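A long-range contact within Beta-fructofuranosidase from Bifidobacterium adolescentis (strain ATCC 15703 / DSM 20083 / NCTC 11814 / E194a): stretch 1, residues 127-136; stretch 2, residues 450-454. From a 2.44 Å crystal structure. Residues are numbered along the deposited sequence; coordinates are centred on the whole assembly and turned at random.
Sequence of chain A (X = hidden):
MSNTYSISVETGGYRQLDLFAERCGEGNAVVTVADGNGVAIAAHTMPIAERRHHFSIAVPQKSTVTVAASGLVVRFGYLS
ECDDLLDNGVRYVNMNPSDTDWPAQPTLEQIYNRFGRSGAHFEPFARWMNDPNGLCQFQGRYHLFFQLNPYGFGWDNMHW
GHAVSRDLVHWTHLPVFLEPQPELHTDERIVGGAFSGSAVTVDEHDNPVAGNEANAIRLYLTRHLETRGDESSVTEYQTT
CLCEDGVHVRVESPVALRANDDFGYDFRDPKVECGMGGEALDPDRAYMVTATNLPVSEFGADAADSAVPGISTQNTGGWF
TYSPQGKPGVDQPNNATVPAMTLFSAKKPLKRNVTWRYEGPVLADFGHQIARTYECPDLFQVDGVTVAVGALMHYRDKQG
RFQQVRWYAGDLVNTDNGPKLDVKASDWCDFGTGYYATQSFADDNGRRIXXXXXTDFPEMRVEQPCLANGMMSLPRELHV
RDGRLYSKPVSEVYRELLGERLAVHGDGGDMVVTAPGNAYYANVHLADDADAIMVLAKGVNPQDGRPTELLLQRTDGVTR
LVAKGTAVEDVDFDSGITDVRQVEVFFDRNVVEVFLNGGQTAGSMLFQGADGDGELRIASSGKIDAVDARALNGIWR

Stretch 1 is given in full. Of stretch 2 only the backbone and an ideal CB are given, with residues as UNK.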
# COMPACT_ATOMS: atom_id res chain seq x y z
N ARG A 127 -8.45 -6.47 10.91
CA ARG A 127 -7.65 -7.49 10.25
C ARG A 127 -6.50 -6.88 9.45
O ARG A 127 -6.09 -5.75 9.73
CB ARG A 127 -8.54 -8.37 9.35
CG ARG A 127 -9.85 -8.83 10.00
CD ARG A 127 -9.63 -9.82 11.14
NE ARG A 127 -9.46 -9.16 12.44
CZ ARG A 127 -10.47 -8.78 13.22
NH1 ARG A 127 -11.72 -8.98 12.84
NH2 ARG A 127 -10.22 -8.19 14.38
N TRP A 128 -5.98 -7.61 8.47
CA TRP A 128 -4.71 -7.28 7.82
C TRP A 128 -4.92 -6.69 6.44
O TRP A 128 -5.79 -7.13 5.68
CB TRP A 128 -3.82 -8.53 7.71
CG TRP A 128 -2.65 -8.39 6.77
CD1 TRP A 128 -2.67 -8.51 5.41
CD2 TRP A 128 -1.29 -8.12 7.13
NE1 TRP A 128 -1.41 -8.32 4.90
CE2 TRP A 128 -0.54 -8.08 5.93
CE3 TRP A 128 -0.63 -7.91 8.34
CZ2 TRP A 128 0.83 -7.84 5.92
CZ3 TRP A 128 0.73 -7.66 8.32
CH2 TRP A 128 1.45 -7.63 7.12
N MET A 129 -4.07 -5.71 6.09
CA MET A 129 -4.04 -5.12 4.77
C MET A 129 -2.60 -4.77 4.40
O MET A 129 -1.85 -4.29 5.26
CB MET A 129 -4.91 -3.85 4.70
CG MET A 129 -4.69 -3.00 3.46
SD MET A 129 -5.60 -1.44 3.47
CE MET A 129 -4.59 -0.46 4.57
N ASN A 130 -2.21 -5.02 3.14
CA ASN A 130 -0.96 -4.44 2.66
C ASN A 130 -1.14 -3.65 1.35
O ASN A 130 -1.76 -2.59 1.36
CB ASN A 130 0.16 -5.49 2.54
CG ASN A 130 -0.29 -6.80 1.93
OD1 ASN A 130 -1.14 -7.51 2.48
ND2 ASN A 130 0.33 -7.17 0.81
N ASP A 131 -0.60 -4.16 0.24
CA ASP A 131 -0.34 -3.34 -0.94
C ASP A 131 -1.61 -2.67 -1.45
O ASP A 131 -2.68 -3.30 -1.48
CB ASP A 131 0.23 -4.19 -2.07
CG ASP A 131 1.49 -4.94 -1.69
OD1 ASP A 131 1.84 -4.98 -0.49
OD2 ASP A 131 2.12 -5.49 -2.61
N PRO A 132 -1.53 -1.42 -1.91
CA PRO A 132 -2.63 -0.84 -2.69
C PRO A 132 -2.64 -1.40 -4.10
O PRO A 132 -1.58 -1.60 -4.71
CB PRO A 132 -2.32 0.66 -2.69
CG PRO A 132 -0.83 0.72 -2.58
CD PRO A 132 -0.43 -0.45 -1.71
N ASN A 133 -3.84 -1.67 -4.62
CA ASN A 133 -3.99 -2.28 -5.93
C ASN A 133 -5.02 -1.53 -6.76
O ASN A 133 -5.88 -0.81 -6.23
CB ASN A 133 -4.43 -3.75 -5.82
CG ASN A 133 -3.49 -4.59 -4.97
OD1 ASN A 133 -3.92 -5.52 -4.29
ND2 ASN A 133 -2.20 -4.28 -5.03
N GLY A 134 -4.92 -1.71 -8.07
CA GLY A 134 -5.98 -1.28 -8.98
C GLY A 134 -6.30 0.19 -8.92
O GLY A 134 -7.48 0.57 -9.04
N LEU A 135 -5.29 1.03 -8.74
CA LEU A 135 -5.52 2.47 -8.62
C LEU A 135 -5.97 3.05 -9.95
O LEU A 135 -5.34 2.81 -10.99
CB LEU A 135 -4.25 3.16 -8.13
CG LEU A 135 -3.79 2.68 -6.76
CD1 LEU A 135 -2.49 3.34 -6.36
CD2 LEU A 135 -4.86 2.94 -5.72
N CYS A 136 -7.06 3.81 -9.92
CA CYS A 136 -7.59 4.45 -11.12
C CYS A 136 -8.66 5.46 -10.72
O CYS A 136 -9.17 5.44 -9.60
CB CYS A 136 -8.16 3.41 -12.10
SG CYS A 136 -9.58 2.48 -11.51
N UNK A 450 0.48 8.69 -6.40
CA UNK A 450 1.04 7.44 -5.89
C UNK A 450 0.51 7.19 -4.48
O UNK A 450 0.41 8.12 -3.67
CB UNK A 450 2.57 7.48 -5.89
N UNK A 451 0.17 5.94 -4.20
CA UNK A 451 -0.14 5.46 -2.86
C UNK A 451 0.92 4.47 -2.41
O UNK A 451 1.53 3.76 -3.22
CB UNK A 451 -1.53 4.82 -2.82
N UNK A 452 1.14 4.43 -1.09
CA UNK A 452 2.03 3.44 -0.51
C UNK A 452 1.39 2.82 0.72
O UNK A 452 0.46 3.36 1.31
CB UNK A 452 3.38 4.07 -0.16
N UNK A 453 1.91 1.65 1.09
CA UNK A 453 1.46 0.92 2.27
C UNK A 453 2.52 1.04 3.35
O UNK A 453 3.71 0.81 3.09
CB UNK A 453 1.18 -0.55 1.94
N UNK A 454 2.10 1.40 4.56
CA UNK A 454 3.01 1.50 5.70
C UNK A 454 3.08 0.15 6.39
O UNK A 454 2.19 -0.23 7.15
CB UNK A 454 2.56 2.59 6.68

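Strand 450-454 runs nearly antiparallel to strand 127-136, at 166° between their directions. No hydrogen bond joins the two stretches, so side chains carry the contact, and from position 450 to 453 the CA-to-CB directions, taken from the ideal CB at 452, alternate between away from and toward stretch 1.

At position 450 the CA-to-CB bond points away from stretch 1, and nothing of that stretch lies within 5.5 Å of the ideal CB. With phi/psi of -124/138, a plain extended conformation, many residues would fit, beta-branched ones among them. The deposited residue is Val450, whose side chain stays 6.4 Å or more from stretch 1.

Position 451 points toward stretch 1. Its ideal CB lies 4.0 Å from Leu135 CD1 and 4.2 Å from Pro132 CG, so its surroundings on this side are hydrocarbon and offer no polar partner close by. Leucine, isoleucine, methionine or an aromatic residue would all suit it. Phe451 occupies the site with chi1 in the m well. Its CB packs 4.1 Å from Pro132 CG, while its CD2 approaches Leu135 CD1 at 3.8 Å, the methyl lying at the ring edge, near the ring plane.

Position 452 turns away again, its ideal CB free of stretch 1 within 5.5 Å. The backbone, at -135/161, does not require glycine, and many residues would fit. It is Gly452, touching stretch 1 only marginally through its backbone.

Position 453 faces stretch 1 most intimately: its CA is 5.6 Å from Asp131 CA, and its ideal CB sits 3.6 Å from Asn130 O and 4.0 Å from Pro132 CD. Beyond lie the methylene of Asn130, the indole of Trp128, the carbonyl of Met129 and the carboxylate of Asp131. A long polar side chain could seek the oxygens, but a broad, flat one could also cover the methylene and reach the indole. Trp453, with chi1 t, does the latter and has the largest area covered by stretch 1, 120 Å². Asn130 CB stands 3.2 Å from the centroid of the Trp453 six-membered ring and only 3° off the normal, a CH-pi contact over the face. Trp128 NE1 donates a 2.6 Å hydrogen bond to Asn130 OD1, and Trp128 CZ2 meets Trp453 CZ2 at 3.8 Å, the rings oblique with planes at 69°. Asp131 OD1 lies 3.5 Å from Trp453 CE3, oblique to the ring. Although Trp453 NE1 comes within 3.2 Å of Met129 O, the angle is too poor for a hydrogen bond.

Position 454 is out of reach, leaving many residues possible; Phe454 makes no contact here.

Stretch 2 (450-454) VFGWF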
# COMPACT_ATOMS: atom_id res chain seq x y z
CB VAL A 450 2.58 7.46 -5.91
CG1 VAL A 450 3.12 8.66 -5.15
CG2 VAL A 450 3.16 6.15 -5.36
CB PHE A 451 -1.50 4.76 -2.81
CG PHE A 451 -2.67 5.69 -2.68
CD1 PHE A 451 -3.05 6.17 -1.44
CD2 PHE A 451 -3.41 6.05 -3.80
CE1 PHE A 451 -4.14 7.02 -1.32
CE2 PHE A 451 -4.50 6.89 -3.68
CZ PHE A 451 -4.86 7.38 -2.44
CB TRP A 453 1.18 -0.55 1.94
CG TRP A 453 1.22 -1.49 3.13
CD1 TRP A 453 0.49 -1.38 4.28
CD2 TRP A 453 2.00 -2.68 3.27
NE1 TRP A 453 0.78 -2.42 5.13
CE2 TRP A 453 1.71 -3.23 4.53
CE3 TRP A 453 2.93 -3.33 2.45
CZ2 TRP A 453 2.30 -4.41 4.99
CZ3 TRP A 453 3.52 -4.49 2.91
CH2 TRP A 453 3.21 -5.02 4.16
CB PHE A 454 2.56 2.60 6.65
CG PHE A 454 2.96 3.98 6.22
CD1 PHE A 454 4.30 4.28 6.03
CD2 PHE A 454 2.01 4.96 5.98
CE1 PHE A 454 4.68 5.55 5.62
CE2 PHE A 454 2.39 6.22 5.57
CZ PHE A 454 3.73 6.52 5.39
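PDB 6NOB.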